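Local coordinates for inorganic pyrophosphatase (Helicobacter pylori, PDB 2BQX), which catalyses the magnesium-dependent hydrolysis of inorganic pyrophosphate to two phosphate ions and assembles as a homohexamer, at residues D66-L71 / E102-L107; A86-V91 / S159-L164; V8-D13 / P58-S63; V17-S22 / S82-R87. All coordinates share one frame; numbering follows the deposited sequence.

Contact 1: residues D66-L71 / E102-L107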
loop_
_atom_site.group_PDB
_atom_site.type_symbol
_atom_site.label_atom_id
_atom_site.label_comp_id
_atom_site.label_asym_id
_atom_site.label_seq_id
_atom_site.Cartn_x
_atom_site.Cartn_y
_atom_site.Cartn_z
ATOM N N ASP A 66 3.565 8.987 -32.653
ATOM C CA ASP A 66 3.975 7.953 -31.710
ATOM C C ASP A 66 2.945 6.828 -31.750
ATOM O O ASP A 66 1.834 7.009 -32.253
ATOM C CB ASP A 66 4.071 8.534 -30.293
ATOM C CG ASP A 66 5.277 9.447 -30.111
ATOM O OD1 ASP A 66 5.332 10.160 -29.089
ATOM O OD2 ASP A 66 6.175 9.445 -30.978
ATOM N N PRO A 67 3.303 5.641 -31.240
ATOM C CA PRO A 67 2.343 4.535 -31.254
ATOM C C PRO A 67 1.010 4.995 -30.656
ATOM O O PRO A 67 0.991 5.865 -29.788
ATOM C CB PRO A 67 3.040 3.469 -30.411
ATOM C CG PRO A 67 4.497 3.710 -30.725
ATOM C CD PRO A 67 4.593 5.221 -30.662
ATOM N N VAL A 68 -0.097 4.429 -31.126
ATOM C CA VAL A 68 -1.415 4.818 -30.626
ATOM C C VAL A 68 -1.557 4.437 -29.147
ATOM O O VAL A 68 -1.143 3.351 -28.739
ATOM C CB VAL A 68 -2.540 4.157 -31.467
ATOM C CG1 VAL A 68 -2.443 2.640 -31.387
ATOM C CG2 VAL A 68 -3.902 4.638 -30.994
ATOM N N ASP A 69 -2.127 5.339 -28.350
ATOM C CA ASP A 69 -2.295 5.112 -26.908
ATOM C C ASP A 69 -3.552 4.320 -26.583
ATOM O O ASP A 69 -4.538 4.371 -27.313
ATOM C CB ASP A 69 -2.379 6.439 -26.144
ATOM C CG ASP A 69 -1.117 7.260 -26.239
ATOM O OD1 ASP A 69 -0.014 6.688 -26.081
ATOM O OD2 ASP A 69 -1.240 8.485 -26.446
ATOM N N ALA A 70 -3.521 3.609 -25.465
ATOM C CA ALA A 70 -4.672 2.833 -25.045
ATOM C C ALA A 70 -4.789 2.831 -23.532
ATOM O O ALA A 70 -3.787 2.756 -22.825
ATOM C CB ALA A 70 -4.553 1.409 -25.547
ATOM N N LEU A 71 -6.018 2.946 -23.050
ATOM C CA LEU A 71 -6.276 2.885 -21.628
ATOM C C LEU A 71 -6.802 1.476 -21.449
ATOM O O LEU A 71 -7.630 1.018 -22.237
ATOM C CB LEU A 71 -7.356 3.884 -21.219
ATOM C CG LEU A 71 -6.922 5.354 -21.189
ATOM C CD1 LEU A 71 -8.145 6.258 -21.040
ATOM C CD2 LEU A 71 -5.966 5.562 -20.024
ATOM N N GLU A 102 -6.022 10.729 -29.616
ATOM C CA GLU A 102 -7.018 9.697 -29.424
ATOM C C GLU A 102 -6.493 8.712 -28.397
ATOM O O GLU A 102 -5.304 8.392 -28.387
ATOM C CB GLU A 102 -7.281 8.970 -30.746
ATOM C CG GLU A 102 -6.023 8.350 -31.347
ATOM C CD GLU A 102 -5.068 9.390 -31.916
ATOM O OE1 GLU A 102 -3.842 9.145 -31.905
ATOM O OE2 GLU A 102 -5.546 10.445 -32.388
ATOM N N LYS A 103 -7.368 8.252 -27.513
ATOM C CA LYS A 103 -6.960 7.270 -26.517
ATOM C C LYS A 103 -7.909 6.094 -26.678
ATOM O O LYS A 103 -9.101 6.221 -26.420
ATOM C CB LYS A 103 -7.083 7.824 -25.088
ATOM C CG LYS A 103 -6.352 9.132 -24.812
ATOM C CD LYS A 103 -4.849 8.997 -24.926
ATOM C CE LYS A 103 -4.157 10.331 -24.643
ATOM N NZ LYS A 103 -2.711 10.286 -24.986
ATOM N N LEU A 104 -7.389 4.960 -27.128
ATOM C CA LEU A 104 -8.218 3.778 -27.285
ATOM C C LEU A 104 -8.672 3.351 -25.888
ATOM O O LEU A 104 -7.920 3.485 -24.925
ATOM C CB LEU A 104 -7.413 2.650 -27.945
ATOM C CG LEU A 104 -6.972 2.870 -29.400
ATOM C CD1 LEU A 104 -6.042 1.745 -29.857
ATOM C CD2 LEU A 104 -8.200 2.933 -30.284
ATOM N N ILE A 105 -9.903 2.860 -25.777
ATOM C CA ILE A 105 -10.438 2.401 -24.494
ATOM C C ILE A 105 -10.530 0.885 -24.593
ATOM O O ILE A 105 -11.230 0.357 -25.461
ATOM C CB ILE A 105 -11.849 2.972 -24.223
ATOM C CG1 ILE A 105 -11.817 4.505 -24.249
ATOM C CG2 ILE A 105 -12.381 2.452 -22.879
ATOM C CD1 ILE A 105 -10.863 5.152 -23.269
ATOM N N ALA A 106 -9.833 0.182 -23.707
ATOM C CA ALA A 106 -9.829 -1.277 -23.758
ATOM C C ALA A 106 -9.962 -1.977 -22.414
ATOM O O ALA A 106 -9.914 -1.349 -21.363
ATOM C CB ALA A 106 -8.552 -1.752 -24.444
ATOM N N LEU A 107 -10.110 -3.297 -22.483
ATOM C CA LEU A 107 -10.222 -4.153 -21.310
ATOM C C LEU A 107 -9.338 -5.368 -21.563
ATOM O O LEU A 107 -9.081 -5.729 -22.713
ATOM C CB LEU A 107 -11.673 -4.610 -21.123
ATOM C CG LEU A 107 -12.689 -3.569 -20.640
ATOM C CD1 LEU A 107 -14.094 -4.028 -20.971
ATOM C CD2 LEU A 107 -12.525 -3.356 -19.139
HETATM O O HOH W 1 -2.911 8.002 -29.579
#
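E102 reaches the segment 66-71 through a water molecule: the water takes the N-H of D69 and lies in hydrogen-bonding reach of both E102 O and E102 OE1. The other carboxylate oxygen of E102, OE2, is bonded to the hydroxyl of S63. Next in line, K103 runs side by side with D69, both pointing the same way. Its chain bends at chi2 (-65°), which turns CD back over D69 CB, and from there it stays extended to the ammonium group. The salt bridge from K103 NZ to D69 OD2 is 2.7 Å long and arrives from above the carboxylate plane, 41° out of it. NZ also holds D101 and the hydroxyl of Y54, so one lysine nitrogen ties together two carboxylates and a tyrosine.

L104 turns to the other face of the sheet, where its CB lies 3.9 Å from A70 CB and its CD1 is 3.8 Å from V68 CG2, the V68 and L104 side chains crossing at about a right angle. Its N and O both bond across to the residues flanking A70: L104 N gives to D69 O at 2.9 Å and L104 O takes L71 N at 2.7 Å. I105 returns to the K103 face, its CD1 touching L71 CD1 at 3.7 Å. A106 closes the ladder, its N bonding L71 O at 2.8 Å.

This is parallel pairing within the strongly curled beta-barrel core of family I pyrophosphatases, with D69 and D101 among the predicted magnesium ligands and Y54 a predicted substrate-binding residue.

Contact 2: residues A86-V91 / S159-L164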
loop_
_atom_site.group_PDB
_atom_site.type_symbol
_atom_site.label_atom_id
_atom_site.label_comp_id
_atom_site.label_asym_id
_atom_site.label_seq_id
_atom_site.Cartn_x
_atom_site.Cartn_y
_atom_site.Cartn_z
ATOM N N ALA A 86 -5.435 -7.075 -24.811
ATOM C CA ALA A 86 -6.701 -6.417 -24.545
ATOM C C ALA A 86 -7.681 -6.460 -25.713
ATOM O O ALA A 86 -7.365 -6.960 -26.795
ATOM C CB ALA A 86 -6.436 -4.969 -24.155
ATOM N N ARG A 87 -8.880 -5.940 -25.482
ATOM C CA ARG A 87 -9.899 -5.881 -26.524
ATOM C C ARG A 87 -10.512 -4.490 -26.484
ATOM O O ARG A 87 -10.744 -3.935 -25.412
ATOM C CB ARG A 87 -10.970 -6.948 -26.295
ATOM C CG ARG A 87 -11.740 -6.813 -24.996
ATOM C CD ARG A 87 -12.569 -8.070 -24.750
ATOM N NE ARG A 87 -13.311 -8.010 -23.500
ATOM C CZ ARG A 87 -14.408 -7.287 -23.311
ATOM N NH1 ARG A 87 -15.006 -7.294 -22.125
ATOM N NH2 ARG A 87 -14.920 -6.573 -24.308
ATOM N N LEU A 88 -10.758 -3.921 -27.657
ATOM C CA LEU A 88 -11.334 -2.582 -27.755
ATOM C C LEU A 88 -12.822 -2.511 -27.449
ATOM O O LEU A 88 -13.577 -3.431 -27.763
ATOM C CB LEU A 88 -11.120 -2.024 -29.165
ATOM C CG LEU A 88 -9.914 -1.152 -29.508
ATOM C CD1 LEU A 88 -8.661 -1.662 -28.851
ATOM C CD2 LEU A 88 -9.776 -1.117 -31.032
ATOM N N VAL A 89 -13.234 -1.408 -26.830
ATOM C CA VAL A 89 -14.644 -1.174 -26.548
ATOM C C VAL A 89 -15.008 0.267 -26.897
ATOM O O VAL A 89 -16.182 0.641 -26.878
ATOM C CB VAL A 89 -15.031 -1.467 -25.063
ATOM C CG1 VAL A 89 -14.843 -2.950 -24.769
ATOM C CG2 VAL A 89 -14.203 -0.620 -24.110
ATOM N N GLY A 90 -14.000 1.073 -27.225
ATOM C CA GLY A 90 -14.258 2.461 -27.581
ATOM C C GLY A 90 -13.013 3.314 -27.748
ATOM O O GLY A 90 -11.897 2.801 -27.767
ATOM N N VAL A 91 -13.210 4.623 -27.887
ATOM C CA VAL A 91 -12.099 5.554 -28.035
ATOM C C VAL A 91 -12.467 6.920 -27.457
ATOM O O VAL A 91 -13.623 7.348 -27.528
ATOM C CB VAL A 91 -11.681 5.709 -29.532
ATOM C CG1 VAL A 91 -12.848 6.240 -30.353
ATOM C CG2 VAL A 91 -10.483 6.643 -29.645
ATOM N N SER A 159 -15.843 2.793 -33.976
ATOM C CA SER A 159 -14.977 3.937 -34.236
ATOM C C SER A 159 -13.544 3.648 -33.803
ATOM O O SER A 159 -12.591 4.014 -34.489
ATOM C CB SER A 159 -15.492 5.173 -33.500
ATOM O OG SER A 159 -14.620 6.274 -33.702
ATOM N N ALA A 160 -13.397 2.986 -32.662
ATOM C CA ALA A 160 -12.079 2.651 -32.144
ATOM C C ALA A 160 -11.323 1.746 -33.113
ATOM O O ALA A 160 -10.117 1.902 -33.307
ATOM C CB ALA A 160 -12.211 1.971 -30.778
ATOM N N ILE A 161 -12.033 0.792 -33.707
ATOM C CA ILE A 161 -11.428 -0.135 -34.659
ATOM C C ILE A 161 -10.879 0.634 -35.857
ATOM O O ILE A 161 -9.803 0.322 -36.367
ATOM C CB ILE A 161 -12.459 -1.192 -35.128
ATOM C CG1 ILE A 161 -12.780 -2.132 -33.959
ATOM C CG2 ILE A 161 -11.907 -1.988 -36.314
ATOM C CD1 ILE A 161 -13.970 -3.031 -34.187
ATOM N N LYS A 162 -11.619 1.644 -36.300
ATOM C CA LYS A 162 -11.178 2.461 -37.426
ATOM C C LYS A 162 -9.883 3.177 -37.074
ATOM O O LYS A 162 -8.957 3.243 -37.883
ATOM C CB LYS A 162 -12.259 3.480 -37.790
ATOM C CG LYS A 162 -13.462 2.858 -38.484
ATOM C CD LYS A 162 -14.508 3.905 -38.828
ATOM C CE LYS A 162 -15.601 3.315 -39.699
ATOM N NZ LYS A 162 -16.280 2.164 -39.041
ATOM N N VAL A 163 -9.822 3.704 -35.855
ATOM C CA VAL A 163 -8.642 4.410 -35.372
ATOM C C VAL A 163 -7.446 3.471 -35.346
ATOM O O VAL A 163 -6.348 3.830 -35.782
ATOM C CB VAL A 163 -8.893 4.974 -33.948
ATOM C CG1 VAL A 163 -7.625 5.600 -33.386
ATOM C CG2 VAL A 163 -10.010 6.006 -34.005
ATOM N N LEU A 164 -7.664 2.262 -34.837
ATOM C CA LEU A 164 -6.599 1.274 -34.760
ATOM C C LEU A 164 -6.093 0.874 -36.143
ATOM O O LEU A 164 -4.892 0.869 -36.386
ATOM C CB LEU A 164 -7.079 0.024 -34.015
ATOM C CG LEU A 164 -6.065 -1.119 -33.942
ATOM C CD1 LEU A 164 -4.818 -0.658 -33.182
ATOM C CD2 LEU A 164 -6.695 -2.307 -33.255
#
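L88 lays its CD2 methyl over the first turn of the segment 159-164, 3.9 Å from A160 CB and 3.8 Å from the A160 carbonyl oxygen. That oxygen is already used within the helix, where it accepts the N-H of L164. The same methyl reaches on to L164 CD2 at 4.0 Å and, more loosely, to CG1 of I161, so a single leucine branch sits among three helix residues. L15 of the neighbouring strand 14-21 touches both L88 and L164 and extends the apolar patch.

A160 points at the strand where it bulges. Its CB stands 3.1 Å from G90 O, a tight approach with no hydrogen bond in it. V89 and G90 together face I105 on strand 99-108 and form a classic beta bulge. The C-terminal helix 157-171 packs on the central sheet, its short segment crossing the strand 86-91 at 86° with the axes 7.0 Å apart at their closest.

Beyond the bulge V91 faces the helix again, with its CB 4.0 Å from A160 CB. Its CG1 branch, set between the backbone N and the carbonyl carbon (chi1 60°), approaches S159 OG, whose hydroxyl is hydrogen-bonded to E155. The other branch, CG2, is anti to the backbone N and comes within 4.4 Å of V163 CG2, while V163 itself also packs on E102 of strand 99-108.

Contact 3: residues V8-D13 / P58-S63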
loop_
_atom_site.group_PDB
_atom_site.type_symbol
_atom_site.label_atom_id
_atom_site.label_comp_id
_atom_site.label_asym_id
_atom_site.label_seq_id
_atom_site.Cartn_x
_atom_site.Cartn_y
_atom_site.Cartn_z
ATOM N N VAL A 8 3.551 -9.240 -31.754
ATOM C CA VAL A 8 2.540 -8.210 -31.565
ATOM C C VAL A 8 1.236 -8.513 -32.299
ATOM O O VAL A 8 1.218 -8.630 -33.523
ATOM C CB VAL A 8 3.061 -6.837 -32.037
ATOM C CG1 VAL A 8 2.029 -5.762 -31.747
ATOM C CG2 VAL A 8 4.372 -6.518 -31.345
ATOM N N SER A 9 0.150 -8.642 -31.545
ATOM C CA SER A 9 -1.158 -8.913 -32.129
ATOM C C SER A 9 -1.924 -7.601 -32.314
ATOM O O SER A 9 -2.021 -6.792 -31.390
ATOM C CB SER A 9 -1.956 -9.857 -31.222
ATOM O OG SER A 9 -3.288 -10.016 -31.693
ATOM N N HIS A 10 -2.458 -7.396 -33.517
ATOM C CA HIS A 10 -3.214 -6.188 -33.835
ATOM C C HIS A 10 -4.707 -6.480 -33.935
ATOM O O HIS A 10 -5.481 -5.678 -34.456
ATOM C CB HIS A 10 -2.707 -5.584 -35.149
ATOM C CG HIS A 10 -1.418 -4.834 -35.013
ATOM N ND1 HIS A 10 -0.601 -4.555 -36.087
ATOM C CD2 HIS A 10 -0.816 -4.287 -33.929
ATOM C CE1 HIS A 10 0.450 -3.869 -35.671
ATOM N NE2 HIS A 10 0.343 -3.694 -34.366
ATOM N N ASP A 11 -5.108 -7.641 -33.433
ATOM C CA ASP A 11 -6.512 -8.024 -33.457
ATOM C C ASP A 11 -7.278 -7.133 -32.479
ATOM O O ASP A 11 -6.921 -7.034 -31.303
ATOM C CB ASP A 11 -6.659 -9.494 -33.063
ATOM C CG ASP A 11 -8.079 -9.998 -33.206
ATOM O OD1 ASP A 11 -8.325 -11.180 -32.878
ATOM O OD2 ASP A 11 -8.946 -9.214 -33.646
ATOM N N ALA A 12 -8.329 -6.490 -32.979
ATOM C CA ALA A 12 -9.157 -5.587 -32.183
ATOM C C ALA A 12 -9.681 -6.224 -30.903
ATOM O O ALA A 12 -9.913 -5.533 -29.908
ATOM C CB ALA A 12 -10.327 -5.084 -33.024
ATOM N N ASP A 13 -9.875 -7.540 -30.936
ATOM C CA ASP A 13 -10.377 -8.269 -29.780
ATOM C C ASP A 13 -9.266 -8.984 -29.019
ATOM O O ASP A 13 -9.537 -9.806 -28.150
ATOM C CB ASP A 13 -11.444 -9.280 -30.207
ATOM C CG ASP A 13 -12.728 -8.613 -30.669
ATOM O OD1 ASP A 13 -13.246 -7.738 -29.941
ATOM O OD2 ASP A 13 -13.223 -8.969 -31.758
ATOM N N PRO A 58 2.151 -1.527 -29.860
ATOM C CA PRO A 58 3.366 -1.635 -30.669
ATOM C C PRO A 58 3.094 -1.686 -32.166
ATOM O O PRO A 58 2.034 -2.133 -32.606
ATOM C CB PRO A 58 3.993 -2.940 -30.184
ATOM C CG PRO A 58 3.508 -3.057 -28.786
ATOM C CD PRO A 58 2.068 -2.638 -28.897
ATOM N N ASN A 59 4.066 -1.227 -32.942
ATOM C CA ASN A 59 3.968 -1.255 -34.397
ATOM C C ASN A 59 2.751 -0.538 -34.954
ATOM O O ASN A 59 2.078 -1.039 -35.853
ATOM C CB ASN A 59 3.978 -2.704 -34.878
ATOM C CG ASN A 59 5.159 -3.476 -34.341
ATOM O OD1 ASN A 59 6.304 -3.047 -34.481
ATOM N ND2 ASN A 59 4.891 -4.619 -33.717
ATOM N N THR A 60 2.471 0.637 -34.408
ATOM C CA THR A 60 1.359 1.446 -34.871
ATOM C C THR A 60 1.872 2.873 -34.930
ATOM O O THR A 60 2.910 3.192 -34.348
ATOM C CB THR A 60 0.156 1.381 -33.908
ATOM O OG1 THR A 60 0.508 1.979 -32.656
ATOM C CG2 THR A 60 -0.273 -0.066 -33.690
ATOM N N LEU A 61 1.148 3.732 -35.636
ATOM C CA LEU A 61 1.546 5.124 -35.757
ATOM C C LEU A 61 0.297 5.983 -35.585
ATOM O O LEU A 61 -0.558 6.036 -36.471
ATOM C CB LEU A 61 2.193 5.360 -37.133
ATOM C CG LEU A 61 3.175 6.525 -37.270
ATOM C CD1 LEU A 61 2.445 7.827 -37.007
ATOM C CD2 LEU A 61 4.330 6.357 -36.292
ATOM N N GLY A 62 0.196 6.636 -34.429
ATOM C CA GLY A 62 -0.945 7.482 -34.132
ATOM C C GLY A 62 -0.830 8.895 -34.678
ATOM O O GLY A 62 0.136 9.226 -35.366
ATOM N N SER A 63 -1.817 9.729 -34.358
ATOM C CA SER A 63 -1.855 11.119 -34.819
ATOM C C SER A 63 -0.605 11.949 -34.546
ATOM O O SER A 63 -0.199 12.749 -35.386
ATOM C CB SER A 63 -3.057 11.849 -34.208
ATOM O OG SER A 63 -4.277 11.302 -34.662
#
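H10 sends its imidazole across to the loop 58-63, which leads from strand 53-56 toward strand 69-72 in the pyrophosphatase fold; the weakly bonded strand 10-11 that carries H10 lies at the border of the same sheet. From CB the chain goes to CG, anti to the carbonyl carbon (chi1 -77°), and the ring beyond it approaches the loop with its far edge. CD2 passes P58 O at 3.8 Å. At the tip, NE2 donates to that oxygen over 2.9 Å in a bond that is nearly straight (172°), the acceptor lying close to the ring plane. The histidine therefore presents a protonated NE2 to a backbone carbonyl, which helps to set the rotation of the ring.

CE1, beside NE2, comes within 3.3 Å of N59 O and 3.8 Å of N59 CB. H10 and N59 cross at about a right angle, with the ring and amide planes 71° apart. The methyl CG2 of T60 lies obliquely to the ring, near NE2, and the T60 hydroxyl is turned to other partners, V57 O and V68 N. I168 of helix 157-171 also packs on H10, while Y171 of that helix touches N59.

V8 adds a second, apolar touch farther back along the chain. Both of its methyls rest near the P58 ring, with V8 CG1 3.8 Å from P58 CB. The N59 side chain crosses V8 at a slant, N59 ND2 coming to 3.1 Å from V8 CG2, a tight contact that is not a hydrogen bond.

Contact 4: residues V17-S22 / S82-R87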
loop_
_atom_site.group_PDB
_atom_site.type_symbol
_atom_site.label_atom_id
_atom_site.label_comp_id
_atom_site.label_asym_id
_atom_site.label_seq_id
_atom_site.Cartn_x
_atom_site.Cartn_y
_atom_site.Cartn_z
ATOM N N VAL A 17 -0.952 -4.474 -25.601
ATOM C CA VAL A 17 -0.801 -3.139 -25.059
ATOM C C VAL A 17 0.356 -3.160 -24.076
ATOM O O VAL A 17 0.365 -3.944 -23.122
ATOM C CB VAL A 17 -2.082 -2.657 -24.340
ATOM C CG1 VAL A 17 -1.842 -1.278 -23.737
ATOM C CG2 VAL A 17 -3.239 -2.595 -25.327
ATOM N N VAL A 18 1.354 -2.326 -24.348
ATOM C CA VAL A 18 2.518 -2.208 -23.484
ATOM C C VAL A 18 2.160 -1.161 -22.440
ATOM O O VAL A 18 1.950 0.004 -22.765
ATOM C CB VAL A 18 3.765 -1.740 -24.271
ATOM C CG1 VAL A 18 4.929 -1.519 -23.320
ATOM C CG2 VAL A 18 4.138 -2.786 -25.315
ATOM N N ILE A 19 2.075 -1.587 -21.185
ATOM C CA ILE A 19 1.720 -0.694 -20.091
ATOM C C ILE A 19 2.862 0.233 -19.693
ATOM O O ILE A 19 3.974 -0.222 -19.443
ATOM C CB ILE A 19 1.315 -1.501 -18.842
ATOM C CG1 ILE A 19 0.195 -2.483 -19.192
ATOM C CG2 ILE A 19 0.875 -0.555 -17.742
ATOM C CD1 ILE A 19 -1.066 -1.830 -19.702
ATOM N N GLU A 20 2.581 1.527 -19.624
ATOM C CA GLU A 20 3.590 2.502 -19.232
ATOM C C GLU A 20 3.189 3.211 -17.942
ATOM O O GLU A 20 4.028 3.803 -17.266
ATOM C CB GLU A 20 3.781 3.546 -20.329
ATOM C CG GLU A 20 4.379 3.004 -21.610
ATOM C CD GLU A 20 4.472 4.067 -22.682
ATOM O OE1 GLU A 20 3.427 4.672 -22.991
ATOM O OE2 GLU A 20 5.582 4.296 -23.209
ATOM N N ILE A 21 1.899 3.165 -17.618
ATOM C CA ILE A 21 1.391 3.804 -16.413
ATOM C C ILE A 21 0.446 2.840 -15.716
ATOM O O ILE A 21 -0.471 2.316 -16.337
ATOM C CB ILE A 21 0.610 5.091 -16.733
ATOM C CG1 ILE A 21 1.456 6.007 -17.624
ATOM C CG2 ILE A 21 0.232 5.793 -15.432
ATOM C CD1 ILE A 21 0.734 7.254 -18.073
ATOM N N SER A 22 0.680 2.604 -14.431
ATOM C CA SER A 22 -0.155 1.687 -13.663
ATOM C C SER A 22 -1.340 2.429 -13.056
ATOM O O SER A 22 -1.202 3.567 -12.600
ATOM C CB SER A 22 0.683 1.030 -12.559
ATOM O OG SER A 22 0.006 -0.076 -11.997
ATOM N N SER A 82 4.932 -4.089 -18.253
ATOM C CA SER A 82 4.349 -5.374 -18.638
ATOM C C SER A 82 3.506 -5.197 -19.899
ATOM O O SER A 82 3.258 -4.073 -20.340
ATOM C CB SER A 82 3.492 -5.956 -17.501
ATOM O OG SER A 82 2.407 -5.101 -17.167
ATOM N N VAL A 83 3.075 -6.312 -20.474
ATOM C CA VAL A 83 2.277 -6.298 -21.689
ATOM C C VAL A 83 1.005 -7.088 -21.458
ATOM O O VAL A 83 1.052 -8.226 -20.992
ATOM C CB VAL A 83 3.044 -6.953 -22.856
ATOM C CG1 VAL A 83 2.217 -6.898 -24.124
ATOM C CG2 VAL A 83 4.383 -6.260 -23.049
ATOM N N VAL A 84 -0.137 -6.490 -21.780
ATOM C CA VAL A 84 -1.412 -7.168 -21.594
ATOM C C VAL A 84 -2.186 -7.256 -22.904
ATOM O O VAL A 84 -2.212 -6.304 -23.681
ATOM C CB VAL A 84 -2.287 -6.436 -20.548
ATOM C CG1 VAL A 84 -2.584 -5.021 -21.011
ATOM C CG2 VAL A 84 -3.585 -7.207 -20.317
ATOM N N LYS A 85 -2.796 -8.411 -23.156
ATOM C CA LYS A 85 -3.600 -8.590 -24.358
ATOM C C LYS A 85 -4.963 -8.014 -24.003
ATOM O O LYS A 85 -5.576 -8.412 -23.010
ATOM C CB LYS A 85 -3.726 -10.074 -24.711
ATOM C CG LYS A 85 -2.428 -10.733 -25.145
ATOM C CD LYS A 85 -2.679 -12.165 -25.598
ATOM C CE LYS A 85 -1.425 -12.790 -26.187
ATOM N NZ LYS A 85 -1.717 -14.139 -26.765
ATOM N N ALA A 86 -5.435 -7.075 -24.811
ATOM C CA ALA A 86 -6.701 -6.417 -24.545
ATOM C C ALA A 86 -7.681 -6.460 -25.713
ATOM O O ALA A 86 -7.365 -6.960 -26.795
ATOM C CB ALA A 86 -6.436 -4.969 -24.155
ATOM N N ARG A 87 -8.880 -5.940 -25.482
ATOM C CA ARG A 87 -9.899 -5.881 -26.524
ATOM C C ARG A 87 -10.512 -4.490 -26.484
ATOM O O ARG A 87 -10.744 -3.935 -25.412
ATOM C CB ARG A 87 -10.970 -6.948 -26.295
ATOM C CG ARG A 87 -11.740 -6.813 -24.996
ATOM C CD ARG A 87 -12.569 -8.070 -24.750
ATOM N NE ARG A 87 -13.311 -8.010 -23.500
ATOM C CZ ARG A 87 -14.408 -7.287 -23.311
ATOM N NH1 ARG A 87 -15.006 -7.294 -22.125
ATOM N NH2 ARG A 87 -14.920 -6.573 -24.308
#
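V17 and V84 stand on the same face of the sheet, facing one another as a hydrogen-bonded pair between the antiparallel strands 14-21 and 83-96, in the curled central sheet of the pyrophosphatase. The two main chains are joined both ways, V17 N giving to V84 O and V84 N to V17 O, each at 2.9 Å. V84 CG1, set between the backbone N and the carbonyl carbon (chi1 61°), touches V17 CB at 4.1 Å. The same methyl meets I19 CD1 at 3.8 Å, where the two side chains cross obliquely. V17 CG2, beside its own backbone N, lies 4.2 Å from CB of A86, which in turn packs on A106 of strand 99-108.

V18 and V83 form the non-hydrogen-bonded pair on the reverse face. They too cross at a slant and meet through their CG2 methyls, 4.2 Å apart. F56, P58 and L31 also pack against V18, whereas V83 packs on M39 of the second subunit and its backbone hydrogen-bonds to that subunit. V84 and S82 likewise touch that neighbouring copy, at its V40 and Y29, so this end of the strand pairing borders a subunit interface of the hexamer.

Where the ladder ends, I19 N bonds S82 O, and the side chain of I19 folds over the same residue. S82 OG is hydrogen-bonded to Q79 O and lies 4.0 Å from I19 CG1.

In the fold
All four contacts reach one mixed, curled sheet. Contact 3 closes before contacts 1 and 2 open, while the segments of contact 4 alternate with those of contacts 1 and 3. Contacts 2 and 4 share A86 and R87 on the long strand 83-96, yet their centres lie about 15 Å apart, at the helix 157-171 side and the subunit-interface side respectively. Contact 1 sits about 3 Å from the centre of the chain and about 8 Å from the centre of contact 2, joined through strands 83-96 and 99-108. Bonds from its E102 and V68 to S63 and T60 lead to contact 3. This places the strand carrying the predicted metal ligand D69 near the middle of the chain, between strands 53-56 and 99-108.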